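Local coordinates for uncharacterized protein (Aeromonas hydrophila J-1, PDB 6R1J), which is the AhlC component of the tripartite alpha-pore-forming toxin AHL, here a soluble head mutant, and probably contributes to membrane binding and pore assembly, at the interface of chains A and B. Sequence-based numbering; all coordinates share one arbitrary frame. Chains: chain A/B, Uncharacterized protein.

The interface of chains A and B. Residues chain A 245-246, 248-249, 252; chain B 160, 163.
B:Leu163 points its forked end at one face of the chain A helix 244-264, where A:Glu245, A:Arg248, A:Leu249 and A:Thr252 line the side it faces. Its CG lies anti to the backbone N (chi1 171°), which carries the two methyls away from its own backbone and towards chain A. The branches divide the contact unevenly and overlap on the stem of A:Arg248. CD2 slots between the two long polar side chains: it packs on the aliphatic stem of A:Arg248, 3.6 Å from CD, and touches the carboxylate end of A:Glu245, 3.6 Å from that residue's CD. CD1 turns further along the helix, to 3.9 Å from the hydroxyl OG1 of A:Thr252. That hydroxyl is already tied back to its own helix by a hydrogen bond to the carbonyl O of A:Arg248 (2.7 Å), with a C=O...OG1 angle of 151° and the hydroxyl tilted from the carbonyl plane, so it meets the methyl while bonded within chain A. A:Leu249 reaches the other way, its CD1 methyl resting against the base of B:Leu163, 3.7 Å from CA.

One turn back towards the start of the helix, A:Glu245 and the engineered B:Thr160 cross at about a right angle. Methyl CG2 of the threonine lies against the aliphatic part of the glutamate, 3.5 Å from CG. The glutamate chain bends at chi2 (80°), taking its carboxylate from the threonine towards B:Leu163; one side chain thus serves both chain B residues, with CB and CG for the first and its carboxylate for the second. A:Leu246 adds a looser contact, its CD2 4.1 Å from B:Thr160 CG2.

The contacts described run mainly through carbon atoms, several in the aliphatic parts of polar side chains. The patch lies at one far end of the elongated helical assembly, where the 3-10 turn of the chain B head and the start of helix 163-228 abut the first turns of the short last helix of chain A, 244-264. It is part of a larger interface whose biological standing the structure alone does not show.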
# COMPACT_ATOMS: atom_id res chain seq x y z
N GLU A 245 -31.00 29.50 -41.47
CA GLU A 245 -29.76 29.79 -40.71
C GLU A 245 -29.80 29.04 -39.36
O GLU A 245 -28.71 28.80 -38.79
CB GLU A 245 -29.62 31.31 -40.53
CG GLU A 245 -28.23 31.79 -40.12
CD GLU A 245 -27.21 31.89 -41.24
OE1 GLU A 245 -27.29 31.10 -42.21
OE2 GLU A 245 -26.34 32.80 -41.16
N LEU A 246 -31.00 28.74 -38.83
CA LEU A 246 -31.14 27.99 -37.55
C LEU A 246 -30.82 26.53 -37.82
O LEU A 246 -30.05 25.95 -37.06
CB LEU A 246 -32.54 28.13 -36.94
CG LEU A 246 -32.68 29.32 -36.00
CD1 LEU A 246 -34.10 29.38 -35.45
CD2 LEU A 246 -31.66 29.25 -34.86
N ARG A 248 -28.85 25.55 -39.97
CA ARG A 248 -27.38 25.54 -40.20
C ARG A 248 -26.68 25.55 -38.83
O ARG A 248 -25.67 24.84 -38.67
CB ARG A 248 -27.01 26.72 -41.10
CG ARG A 248 -25.54 26.83 -41.48
CD ARG A 248 -25.30 27.91 -42.54
NE ARG A 248 -26.08 27.54 -43.70
CZ ARG A 248 -25.69 26.65 -44.61
NH1 ARG A 248 -24.50 26.08 -44.49
NH2 ARG A 248 -26.48 26.34 -45.62
N LEU A 249 -27.18 26.32 -37.87
CA LEU A 249 -26.60 26.40 -36.51
C LEU A 249 -26.63 25.03 -35.84
O LEU A 249 -25.56 24.59 -35.37
CB LEU A 249 -27.35 27.42 -35.66
CG LEU A 249 -26.80 27.63 -34.25
CD1 LEU A 249 -25.59 28.56 -34.28
CD2 LEU A 249 -27.89 28.20 -33.35
N THR A 252 -24.43 22.39 -37.51
CA THR A 252 -23.02 22.67 -37.19
C THR A 252 -22.73 22.13 -35.77
O THR A 252 -21.68 21.44 -35.59
CB THR A 252 -22.69 24.15 -37.39
OG1 THR A 252 -22.98 24.48 -38.76
CG2 THR A 252 -21.25 24.46 -37.07
N THR B 160 -28.80 32.42 -34.45
CA THR B 160 -28.03 32.64 -35.71
C THR B 160 -26.84 33.57 -35.49
O THR B 160 -25.87 33.45 -36.25
CB THR B 160 -28.90 33.20 -36.85
OG1 THR B 160 -29.36 34.49 -36.47
CG2 THR B 160 -30.08 32.31 -37.17
N LEU B 163 -23.57 31.58 -35.15
CA LEU B 163 -23.12 30.61 -36.19
C LEU B 163 -21.69 30.87 -36.68
O LEU B 163 -20.89 29.94 -36.74
CB LEU B 163 -24.13 30.56 -37.33
CG LEU B 163 -23.68 29.77 -38.55
CD1 LEU B 163 -23.45 28.29 -38.22
CD2 LEU B 163 -24.70 29.93 -39.67